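Local structure of maleate cis-trans isomerase (4FQ5) at residues A[96-101]-A[253-258]; A[107-112]-A[162-167]; A[124-129]-A[133-138]; A[140-145]-A[240-245]. The protein probably catalyses the cis-trans isomerisation of maleate to fumarate about the C2-C3 double bond. The protein carries 1 engineered substitution. All blocks are in the same frame, centred on the assembly; numbering follows the deposited sequence.

Contact 1: A[96-101]-A[253-258]; sequences VDVMGY and LTALDL
V98, which opens strand 98-101, faces L256, the residue at which the chain leaves helix 244-255; their CA atoms lie 7.5 Å apart. The helix closes in a Schellman motif: D257, at positive phi, is the C-prime residue, L258 N bonds to L253 O (3.0 Å) and D257 N to T254 O. This turn presents L256 to the strand. With CG placed beside its own backbone N (chi1 -67°), L256 sets its CD1 3.6 Å from V98 CG2; the branch point CG and the other methyl, CD2, lie against V98 CG1, and CD2 also comes 3.5 Å from D97 O. At the edge of the patch A255 CB adds a looser touch, 4.3 Å from V98 CG1. D97 turns its carboxylate elsewhere, with OD2 bonded to the backbone N of R29 on the neighbouring strand 27-35. An alanine here in place of L256 would probably take away the contacts to V98 CG2 and to the D97 carbonyl and open a gap between helix end and strand. No hydrogen bond crosses between these two segments; the contact is largely apolar, so it probably depends on the fit of L256 against V98 rather than on directed bonds.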
loop_
_atom_site.group_PDB
_atom_site.type_symbol
_atom_site.label_atom_id
_atom_site.label_comp_id
_atom_site.label_asym_id
_atom_site.label_seq_id
_atom_site.Cartn_x
_atom_site.Cartn_y
_atom_site.Cartn_z
ATOM N N VAL A 96 -0.566 7.385 -23.141
ATOM C CA VAL A 96 -0.657 7.898 -21.794
ATOM C C VAL A 96 -1.957 8.723 -21.674
ATOM O O VAL A 96 -2.371 9.364 -22.643
ATOM C CB VAL A 96 0.658 8.678 -21.557
ATOM C CG1 VAL A 96 0.448 10.156 -21.285
ATOM C CG2 VAL A 96 1.561 7.955 -20.569
ATOM N N ASP A 97 -2.628 8.658 -20.521
ATOM C CA ASP A 97 -3.922 9.343 -20.331
ATOM C C ASP A 97 -3.789 10.829 -19.974
ATOM O O ASP A 97 -4.725 11.612 -20.167
ATOM C CB ASP A 97 -4.776 8.621 -19.278
ATOM C CG ASP A 97 -5.095 7.186 -19.666
ATOM O OD1 ASP A 97 -5.642 6.978 -20.768
ATOM O OD2 ASP A 97 -4.800 6.265 -18.871
ATOM N N VAL A 98 -2.636 11.194 -19.421
ATOM C CA VAL A 98 -2.277 12.584 -19.128
ATOM C C VAL A 98 -0.788 12.685 -19.269
ATOM O O VAL A 98 -0.078 11.708 -19.016
ATOM C CB VAL A 98 -2.533 13.030 -17.668
ATOM C CG1 VAL A 98 -3.746 13.930 -17.576
ATOM C CG2 VAL A 98 -2.563 11.856 -16.692
ATOM N N MET A 99 -0.319 13.883 -19.597
ATOM C CA MET A 99 1.098 14.129 -19.779
ATOM C C MET A 99 1.483 15.429 -19.090
ATOM O O MET A 99 0.908 16.484 -19.370
ATOM C CB MET A 99 1.424 14.195 -21.273
ATOM C CG MET A 99 2.904 14.059 -21.579
ATOM S SD MET A 99 3.226 14.131 -23.350
ATOM C CE MET A 99 2.172 12.800 -23.928
ATOM N N GLY A 100 2.455 15.342 -18.185
ATOM C CA GLY A 100 2.935 16.506 -17.455
ATOM C C GLY A 100 4.354 16.874 -17.833
ATOM O O GLY A 100 5.256 16.043 -17.775
ATOM N N TYR A 101 4.542 18.127 -18.236
ATOM C CA TYR A 101 5.868 18.694 -18.467
ATOM C C TYR A 101 6.335 19.200 -17.112
ATOM O O TYR A 101 5.770 20.152 -16.568
ATOM C CB TYR A 101 5.764 19.833 -19.486
ATOM C CG TYR A 101 7.057 20.499 -19.919
ATOM C CD1 TYR A 101 7.499 20.395 -21.235
ATOM C CD2 TYR A 101 7.813 21.274 -19.032
ATOM C CE1 TYR A 101 8.668 21.023 -21.659
ATOM C CE2 TYR A 101 8.988 21.897 -19.441
ATOM C CZ TYR A 101 9.407 21.774 -20.761
ATOM O OH TYR A 101 10.563 22.394 -21.188
ATOM N N LEU A 253 -5.154 15.374 -12.216
ATOM C CA LEU A 253 -6.414 14.826 -11.709
ATOM C C LEU A 253 -7.629 15.577 -12.273
ATOM O O LEU A 253 -8.584 14.953 -12.749
ATOM C CB LEU A 253 -6.430 14.858 -10.180
ATOM C CG LEU A 253 -6.147 13.630 -9.296
ATOM C CD1 LEU A 253 -5.614 12.387 -10.003
ATOM C CD2 LEU A 253 -5.264 14.037 -8.121
ATOM N N THR A 254 -7.582 16.908 -12.238
ATOM C CA THR A 254 -8.700 17.712 -12.744
ATOM C C THR A 254 -8.900 17.507 -14.253
ATOM O O THR A 254 -10.037 17.472 -14.734
ATOM C CB THR A 254 -8.545 19.216 -12.436
ATOM O OG1 THR A 254 -7.353 19.714 -13.048
ATOM C CG2 THR A 254 -8.475 19.462 -10.942
ATOM N N ALA A 255 -7.798 17.350 -14.988
ATOM C CA ALA A 255 -7.873 17.149 -16.437
ATOM C C ALA A 255 -8.512 15.804 -16.771
ATOM O O ALA A 255 -9.050 15.624 -17.857
ATOM C CB ALA A 255 -6.489 17.259 -17.068
ATOM N N LEU A 256 -8.449 14.869 -15.823
ATOM C CA LEU A 256 -9.040 13.548 -15.993
ATOM C C LEU A 256 -10.415 13.441 -15.352
ATOM O O LEU A 256 -10.954 12.341 -15.231
ATOM C CB LEU A 256 -8.123 12.475 -15.411
ATOM C CG LEU A 256 -6.797 12.276 -16.143
ATOM C CD1 LEU A 256 -5.866 11.436 -15.291
ATOM C CD2 LEU A 256 -7.005 11.666 -17.529
ATOM N N ASP A 257 -10.968 14.583 -14.946
ATOM C CA ASP A 257 -12.284 14.649 -14.303
ATOM C C ASP A 257 -12.369 13.783 -13.032
ATOM O O ASP A 257 -13.400 13.166 -12.749
ATOM C CB ASP A 257 -13.377 14.266 -15.313
ATOM C CG ASP A 257 -14.740 14.802 -14.938
ATOM O OD1 ASP A 257 -14.823 15.925 -14.387
ATOM O OD2 ASP A 257 -15.738 14.095 -15.206
ATOM N N LEU A 258 -11.278 13.738 -12.271
ATOM C CA LEU A 258 -11.228 12.943 -11.045
ATOM C C LEU A 258 -11.163 13.828 -9.804
ATOM O O LEU A 258 -10.543 14.893 -9.843
ATOM C CB LEU A 258 -10.023 11.996 -11.071
ATOM C CG LEU A 258 -9.943 10.951 -12.185
ATOM C CD1 LEU A 258 -8.539 10.360 -12.234
ATOM C CD2 LEU A 258 -10.997 9.865 -11.999
#

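Contact 2: A[107-112]-A[162-167]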
loop_
_atom_site.group_PDB
_atom_site.type_symbol
_atom_site.label_atom_id
_atom_site.label_comp_id
_atom_site.label_asym_id
_atom_site.label_seq_id
_atom_site.Cartn_x
_atom_site.Cartn_y
_atom_site.Cartn_z
ATOM N N ILE A 107 9.776 26.396 -18.732
ATOM C CA ILE A 107 8.641 27.033 -19.381
ATOM C C ILE A 107 8.673 28.554 -19.180
ATOM O O ILE A 107 8.622 29.312 -20.150
ATOM C CB ILE A 107 7.301 26.440 -18.891
ATOM C CG1 ILE A 107 7.118 24.992 -19.384
ATOM C CG2 ILE A 107 6.130 27.329 -19.292
ATOM C CD1 ILE A 107 7.254 24.789 -20.883
ATOM N N MET A 108 8.776 28.990 -17.929
ATOM C CA MET A 108 8.750 30.420 -17.623
ATOM C C MET A 108 9.940 31.181 -18.237
ATOM O O MET A 108 9.787 32.325 -18.654
ATOM C CB MET A 108 8.610 30.668 -16.110
ATOM C CG MET A 108 7.289 30.164 -15.522
ATOM S SD MET A 108 6.947 30.758 -13.848
ATOM C CE MET A 108 5.332 30.066 -13.527
ATOM N N SER A 109 11.102 30.529 -18.315
ATOM C CA SER A 109 12.307 31.083 -18.955
ATOM C C SER A 109 12.129 31.495 -20.417
ATOM O O SER A 109 12.922 32.275 -20.943
ATOM C CB SER A 109 13.439 30.054 -18.922
ATOM O OG SER A 109 14.138 30.112 -17.702
ATOM N N MET A 110 11.117 30.938 -21.077
ATOM C CA MET A 110 10.931 31.152 -22.509
ATOM C C MET A 110 10.111 32.395 -22.828
ATOM O O MET A 110 9.878 32.701 -23.987
ATOM C CB MET A 110 10.299 29.916 -23.155
ATOM C CG MET A 110 11.178 28.674 -23.131
ATOM S SD MET A 110 12.691 28.850 -24.098
ATOM C CE MET A 110 12.013 29.034 -25.744
ATOM N N GLY A 111 9.661 33.106 -21.800
ATOM C CA GLY A 111 8.882 34.327 -22.010
ATOM C C GLY A 111 7.411 34.233 -21.638
ATOM O O GLY A 111 6.845 33.140 -21.565
ATOM N N HIS A 112 6.793 35.395 -21.435
ATOM C CA HIS A 112 5.407 35.485 -20.980
ATOM C C HIS A 112 4.451 34.711 -21.841
ATOM O O HIS A 112 4.498 34.789 -23.073
ATOM C CB HIS A 112 4.960 36.940 -20.891
ATOM C CG HIS A 112 5.652 37.734 -19.802
ATOM N ND1 HIS A 112 6.229 37.152 -18.730
ATOM C CD2 HIS A 112 5.805 39.105 -19.631
ATOM C CE1 HIS A 112 6.747 38.101 -17.926
ATOM N NE2 HIS A 112 6.487 39.297 -18.478
ATOM N N LYS A 162 19.572 33.593 -8.761
ATOM C CA LYS A 162 18.747 34.794 -8.580
ATOM C C LYS A 162 18.046 35.310 -9.853
ATOM O O LYS A 162 16.861 35.636 -9.792
ATOM C CB LYS A 162 19.575 35.897 -7.902
ATOM C CG LYS A 162 18.829 37.174 -7.553
ATOM C CD LYS A 162 19.770 38.138 -6.838
ATOM C CE LYS A 162 19.113 39.486 -6.579
ATOM N NZ LYS A 162 20.043 40.383 -5.835
ATOM N N PRO A 163 18.766 35.383 -10.999
ATOM C CA PRO A 163 18.139 35.851 -12.256
ATOM C C PRO A 163 16.941 35.002 -12.690
ATOM O O PRO A 163 15.911 35.539 -13.095
ATOM C CB PRO A 163 19.265 35.704 -13.290
ATOM C CG PRO A 163 20.523 35.788 -12.489
ATOM C CD PRO A 163 20.212 35.133 -11.174
ATOM N N LEU A 164 17.100 33.684 -12.612
ATOM C CA LEU A 164 16.032 32.732 -12.931
ATOM C C LEU A 164 14.836 32.894 -12.001
ATOM O O LEU A 164 13.693 32.886 -12.459
ATOM C CB LEU A 164 16.576 31.300 -12.867
ATOM C CG LEU A 164 16.913 30.573 -14.173
ATOM C CD1 LEU A 164 17.109 31.499 -15.366
ATOM C CD2 LEU A 164 18.103 29.642 -13.990
ATOM N N THR A 165 15.107 33.052 -10.701
ATOM C CA THR A 165 14.057 33.294 -9.706
ATOM C C THR A 165 13.267 34.565 -10.046
ATOM O O THR A 165 12.034 34.601 -9.928
ATOM C CB THR A 165 14.643 33.389 -8.278
ATOM O OG1 THR A 165 15.330 32.170 -7.960
ATOM C CG2 THR A 165 13.548 33.633 -7.243
ATOM N N GLU A 166 13.991 35.594 -10.485
ATOM C CA GLU A 166 13.390 36.861 -10.896
ATOM C C GLU A 166 12.410 36.659 -12.038
ATOM O O GLU A 166 11.306 37.192 -12.010
ATOM C CB GLU A 166 14.477 37.828 -11.348
ATOM C CG GLU A 166 14.376 39.194 -10.713
ATOM C CD GLU A 166 15.141 39.260 -9.411
ATOM O OE1 GLU A 166 16.383 39.405 -9.466
ATOM O OE2 GLU A 166 14.498 39.176 -8.341
ATOM N N LEU A 167 12.828 35.892 -13.045
ATOM C CA LEU A 167 11.971 35.556 -14.184
ATOM C C LEU A 167 10.678 34.895 -13.728
ATOM O O LEU A 167 9.602 35.236 -14.214
ATOM C CB LEU A 167 12.703 34.632 -15.165
ATOM C CG LEU A 167 13.465 35.190 -16.376
ATOM C CD1 LEU A 167 14.396 36.349 -16.030
ATOM C CD2 LEU A 167 14.246 34.074 -17.051
#
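S109 OG makes a weak hydrogen bond to V105 O, four residues back, in helix 104-108, and beyond that bond it meets two leucine methyls of helix 162-174: L164 CD1 and L167 CD2, each 4.0 Å from S109 OG. The hydroxyl therefore rests against two branches from successive turns of one helix face. L167 lies the closer in backbone terms, its CA 6.5 Å from the CA of S109, and its CD2 also comes within 4.0 Å of S109 CA, covering the base of the serine as well as its tip. L164 arrives from the preceding turn and offers just the one methyl. The turn that follows the serine is tight: M108 to G111 form a type I beta turn, with G111 N bonded to M108 O at 3.2 Å. G111 has positive phi, and a side chain there would jam against the carbonyl O of M110. V105 and Y160, which line the maleate pocket, lie beside S109 and L164 respectively, so the contact brings the two halves of the chain together close to the substrate. Helix 74-81 borders it through K74 and L77. M108 packs on V168 and Y171 of helix 162-174 and on A139 and I143 of helix 138-149, while H112 stacks its ring on H174.

Contact 3: A[124-129]-A[133-138]; sequences NVTENN and TPIITS
T126 lays its side chain across that of T133 at about a right angle, with T126 CB 3.8 Å from T133 OG1. The backbone of the second segment uses the same side chain as an acceptor: T133 N donates to T126 OG1 at 3.2 Å, a bent bond with an N-H...O angle of 141°. T126 OG1 stands between its own backbone N and carbonyl carbon (chi1 66°), and from there it also bonds to R123 O one turn back in the helix. Since a carbonyl can only accept, the hydroxyl gives its proton to R123 O and takes one from T133 N. The remaining branch, CG2, meets I135 CD1 tip to tip at 4.1 Å.

The arrangement belongs to the beta-alpha-beta crossover that leads from strand 98-101 through helix 114-128 to the parallel strand 135-137, and it spans the short return from helix end to strand. A valine in place of T126 would keep the bulk but is likely to leave T133 N without its acceptor and to take away the hydroxyl's bond to R123 O. T133 OG1 turns instead to A131 O. I135 packs on L122 and R123 of helix 114-128, with M99 of strand 98-101 beside it, whereas P134 and I136 pack on A255 of helix 244-255.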
loop_
_atom_site.group_PDB
_atom_site.type_symbol
_atom_site.label_atom_id
_atom_site.label_comp_id
_atom_site.label_asym_id
_atom_site.label_seq_id
_atom_site.Cartn_x
_atom_site.Cartn_y
_atom_site.Cartn_z
ATOM N N ASN A 124 -0.799 19.170 -29.856
ATOM C CA ASN A 124 -0.774 18.974 -31.311
ATOM C C ASN A 124 0.125 17.810 -31.714
ATOM O O ASN A 124 -0.259 16.981 -32.536
ATOM C CB ASN A 124 -0.312 20.245 -32.035
ATOM C CG ASN A 124 -1.353 21.348 -32.026
ATOM O OD1 ASN A 124 -2.548 21.101 -31.838
ATOM N ND2 ASN A 124 -0.902 22.579 -32.253
ATOM N N VAL A 125 1.319 17.764 -31.127
ATOM C CA VAL A 125 2.258 16.666 -31.347
ATOM C C VAL A 125 1.603 15.314 -31.027
ATOM O O VAL A 125 1.732 14.367 -31.807
ATOM C CB VAL A 125 3.564 16.859 -30.539
ATOM C CG1 VAL A 125 4.444 15.620 -30.600
ATOM C CG2 VAL A 125 4.330 18.080 -31.035
ATOM N N THR A 126 0.884 15.228 -29.903
ATOM C CA THR A 126 0.244 13.961 -29.516
ATOM C C THR A 126 -0.918 13.623 -30.442
ATOM O O THR A 126 -1.116 12.456 -30.798
ATOM C CB THR A 126 -0.232 13.920 -28.042
ATOM O OG1 THR A 126 -1.294 14.863 -27.824
ATOM C CG2 THR A 126 0.921 14.193 -27.089
ATOM N N GLU A 127 -1.677 14.652 -30.818
ATOM C CA GLU A 127 -2.809 14.493 -31.722
ATOM C C GLU A 127 -2.356 13.946 -33.081
ATOM O O GLU A 127 -2.976 13.023 -33.618
ATOM C CB GLU A 127 -3.555 15.816 -31.880
ATOM C CG GLU A 127 -4.785 15.738 -32.768
ATOM C CD GLU A 127 -5.537 17.056 -32.856
ATOM O OE1 GLU A 127 -5.100 18.055 -32.240
ATOM O OE2 GLU A 127 -6.578 17.090 -33.550
ATOM N N ASN A 128 -1.261 14.490 -33.613
ATOM C CA ASN A 128 -0.717 14.013 -34.889
ATOM C C ASN A 128 0.009 12.675 -34.777
ATOM O O ASN A 128 0.340 12.054 -35.790
ATOM C CB ASN A 128 0.170 15.077 -35.540
ATOM C CG ASN A 128 -0.598 16.347 -35.873
ATOM O OD1 ASN A 128 -1.759 16.295 -36.292
ATOM N ND2 ASN A 128 0.045 17.496 -35.685
ATOM N N ASN A 129 0.252 12.238 -33.540
ATOM C CA ASN A 129 0.760 10.896 -33.265
ATOM C C ASN A 129 -0.392 9.941 -32.920
ATOM O O ASN A 129 -0.183 8.848 -32.378
ATOM C CB ASN A 129 1.821 10.939 -32.153
ATOM C CG ASN A 129 2.583 9.628 -32.007
ATOM O OD1 ASN A 129 3.013 9.271 -30.907
ATOM N ND2 ASN A 129 2.758 8.908 -33.108
ATOM N N THR A 133 -3.793 13.858 -26.049
ATOM C CA THR A 133 -3.671 13.697 -24.604
ATOM C C THR A 133 -3.794 15.054 -23.929
ATOM O O THR A 133 -3.216 16.025 -24.419
ATOM C CB THR A 133 -2.285 13.139 -24.239
ATOM O OG1 THR A 133 -1.938 12.094 -25.150
ATOM C CG2 THR A 133 -2.274 12.603 -22.827
ATOM N N PRO A 134 -4.520 15.128 -22.795
ATOM C CA PRO A 134 -4.431 16.375 -22.026
ATOM C C PRO A 134 -2.997 16.620 -21.559
ATOM O O PRO A 134 -2.326 15.704 -21.060
ATOM C CB PRO A 134 -5.382 16.156 -20.839
ATOM C CG PRO A 134 -5.787 14.718 -20.889
ATOM C CD PRO A 134 -5.568 14.226 -22.285
ATOM N N ILE A 135 -2.537 17.848 -21.762
ATOM C CA ILE A 135 -1.173 18.249 -21.463
ATOM C C ILE A 135 -1.208 19.207 -20.281
ATOM O O ILE A 135 -2.017 20.137 -20.256
ATOM C CB ILE A 135 -0.511 18.957 -22.672
ATOM C CG1 ILE A 135 -0.612 18.096 -23.949
ATOM C CG2 ILE A 135 0.927 19.361 -22.356
ATOM C CD1 ILE A 135 0.289 16.873 -23.992
ATOM N N ILE A 136 -0.359 18.950 -19.294
ATOM C CA ILE A 136 -0.196 19.845 -18.152
ATOM C C ILE A 136 1.269 20.262 -18.128
ATOM O O ILE A 136 2.152 19.442 -18.371
ATOM C CB ILE A 136 -0.611 19.168 -16.810
ATOM C CG1 ILE A 136 -2.137 19.146 -16.656
ATOM C CG2 ILE A 136 -0.097 19.948 -15.606
ATOM C CD1 ILE A 136 -2.840 17.994 -17.334
ATOM N N THR A 137 1.524 21.544 -17.899
ATOM C CA THR A 137 2.864 21.981 -17.531
ATOM C C THR A 137 2.831 22.376 -16.057
ATOM O O THR A 137 1.811 22.870 -15.575
ATOM C CB THR A 137 3.373 23.166 -18.386
ATOM O OG1 THR A 137 2.630 24.348 -18.071
ATOM C CG2 THR A 137 3.248 22.858 -19.889
ATOM N N SER A 138 3.938 22.141 -15.358
ATOM C CA SER A 138 4.123 22.576 -13.968
ATOM C C SER A 138 3.851 24.062 -13.793
ATOM O O SER A 138 3.228 24.480 -12.811
ATOM C CB SER A 138 5.560 22.318 -13.535
ATOM O OG SER A 138 5.788 20.932 -13.443
#

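Contact 4: A[140-145]-A[240-245]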
loop_
_atom_site.group_PDB
_atom_site.type_symbol
_atom_site.label_atom_id
_atom_site.label_comp_id
_atom_site.label_asym_id
_atom_site.label_seq_id
_atom_site.Cartn_x
_atom_site.Cartn_y
_atom_site.Cartn_z
ATOM N N GLY A 140 1.999 26.133 -15.704
ATOM C CA GLY A 140 0.575 26.409 -15.862
ATOM C C GLY A 140 -0.238 25.883 -14.693
ATOM O O GLY A 140 -1.169 26.542 -14.226
ATOM N N ALA A 141 0.123 24.691 -14.223
ATOM C CA ALA A 141 -0.542 24.059 -13.089
ATOM C C ALA A 141 -0.434 24.931 -11.848
ATOM O O ALA A 141 -1.421 25.116 -11.135
ATOM C CB ALA A 141 0.052 22.681 -12.826
ATOM N N LEU A 142 0.763 25.471 -11.601
ATOM C CA LEU A 142 0.989 26.346 -10.457
ATOM C C LEU A 142 0.076 27.566 -10.513
ATOM O O LEU A 142 -0.594 27.887 -9.525
ATOM C CB LEU A 142 2.461 26.772 -10.335
ATOM C CG LEU A 142 2.806 27.488 -9.017
ATOM C CD1 LEU A 142 2.910 26.488 -7.869
ATOM C CD2 LEU A 142 4.093 28.299 -9.125
ATOM N N ILE A 143 0.041 28.232 -11.669
ATOM C CA ILE A 143 -0.840 29.386 -11.860
ATOM C C ILE A 143 -2.309 28.999 -11.677
ATOM O O ILE A 143 -3.038 29.669 -10.941
ATOM C CB ILE A 143 -0.597 30.102 -13.211
ATOM C CG1 ILE A 143 0.652 30.979 -13.125
ATOM C CG2 ILE A 143 -1.769 30.996 -13.590
ATOM C CD1 ILE A 143 1.843 30.415 -13.855
ATOM N N ASP A 144 -2.733 27.915 -12.326
ATOM C CA ASP A 144 -4.112 27.438 -12.195
ATOM C C ASP A 144 -4.460 27.034 -10.757
ATOM O O ASP A 144 -5.567 27.299 -10.290
ATOM C CB ASP A 144 -4.403 26.289 -13.173
ATOM C CG ASP A 144 -4.364 26.738 -14.630
ATOM O OD1 ASP A 144 -4.423 27.960 -14.874
ATOM O OD2 ASP A 144 -4.266 25.873 -15.529
ATOM N N GLY A 145 -3.511 26.404 -10.066
ATOM C CA GLY A 145 -3.706 25.996 -8.673
ATOM C C GLY A 145 -3.850 27.185 -7.743
ATOM O O GLY A 145 -4.689 27.179 -6.833
ATOM N N PRO A 240 -2.488 28.066 3.164
ATOM C CA PRO A 240 -2.365 26.991 2.184
ATOM C C PRO A 240 -0.942 26.927 1.645
ATOM O O PRO A 240 -0.323 27.973 1.376
ATOM C CB PRO A 240 -3.332 27.409 1.075
ATOM C CG PRO A 240 -4.330 28.285 1.751
ATOM C CD PRO A 240 -3.581 28.998 2.832
ATOM N N VAL A 241 -0.419 25.712 1.524
ATOM C CA VAL A 241 0.907 25.501 0.966
ATOM C C VAL A 241 0.783 24.617 -0.264
ATOM O O VAL A 241 0.120 23.575 -0.231
ATOM C CB VAL A 241 1.865 24.870 1.995
ATOM C CG1 VAL A 241 3.211 24.532 1.369
ATOM C CG2 VAL A 241 2.058 25.798 3.184
ATOM N N ILE A 242 1.403 25.060 -1.356
ATOM C CA ILE A 242 1.459 24.285 -2.585
ATOM C C ILE A 242 2.891 24.200 -3.070
ATOM O O ILE A 242 3.760 24.945 -2.611
ATOM C CB ILE A 242 0.574 24.889 -3.701
ATOM C CG1 ILE A 242 1.036 26.313 -4.054
ATOM C CG2 ILE A 242 -0.890 24.832 -3.294
ATOM C CD1 ILE A 242 0.236 26.962 -5.164
ATOM N N SER A 243 3.125 23.273 -3.994
ATOM C CA SER A 243 4.405 23.140 -4.661
ATOM C C SER A 243 4.115 22.885 -6.126
ATOM O O SER A 243 2.988 22.518 -6.475
ATOM C CB SER A 243 5.195 21.971 -4.075
ATOM O OG SER A 243 4.545 20.741 -4.342
ATOM N N ALA A 244 5.119 23.078 -6.983
ATOM C CA ALA A 244 4.963 22.777 -8.406
ATOM C C ALA A 244 4.501 21.327 -8.601
ATOM O O ALA A 244 3.639 21.057 -9.430
ATOM C CB ALA A 244 6.262 23.032 -9.157
ATOM N N ALA A 245 5.064 20.412 -7.811
ATOM C CA ALA A 245 4.697 18.989 -7.865
ATOM C C ALA A 245 3.242 18.776 -7.475
ATOM O O ALA A 245 2.511 18.050 -8.158
ATOM C CB ALA A 245 5.608 18.170 -6.960
#
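L142 and I242 supply the apolar contact, their terminal methyls meeting where L142 CD1 lies 3.8 Å from I242 CD1. L142 gets there by setting CG opposite its backbone N (chi1 -170°), while I242 runs its longer branch out extended, with CD1 at the far end (chi2 179°). The same leucine methyl also covers the peptide that links strand to helix, 4.2 Å from S243 C and equally far from A244 N. It is at this junction that the backbones approach most closely, the CA atoms of L142 and A244 being 5.7 Å apart. G145 faces I242 too; a CB there would point toward the strand, 4.5 Å from I242 CD1, and would be crowded by A141 O of its own helix. The nearest side-chain atoms of L142 and L104, and of A244 and V222, are about 4 Å apart; L104 and V222 both belong to the maleate pocket.

In fold terms the contact joins two halves of the protein. Helix 138-149 follows strand 135-137 of one four-stranded parallel sheet, and strand 241-243 lies at the edge, within this chain, of the other. V217, on the neighbouring strand 215-217, touches both L142 and I242.

The polar bonds run within each side rather than between them. Helix 138-149 keeps its own pattern, with G145 N to A141 O at 2.7 Å. S243 is the N-cap of helix 244-255, its OG taking up V246 N, and A244 O pairs with T248 OG1. I242 is tied by backbone bonds to I216 and I218.

Overall arrangement
Contacts 1 and 3 share one sheet, and their centres lie about 10 Å apart: strands 98-101 and 135-137 are neighbours, probably hydrogen-bonded from I136 N to M99 O (2.8 Å) and from Y101 N to I136 O. Contact 4 adjoins contact 3 where A141 CB lies 3.9 Å from I136 CG2, and helix 244-255 serves contacts 1 and 4. M108 CE, 3.5 Å from I143 CD1, connects contacts 2 and 4. These two come nearest the pocket, with the nearest side-chain atoms of A244 and L164 about 6 Å and 8 Å from the maleic acid. That pocket also holds C103, the predicted nucleophile, and the engineered A221, at the position predicted for the proton donor. Contacts 1 and 3 lie away from it.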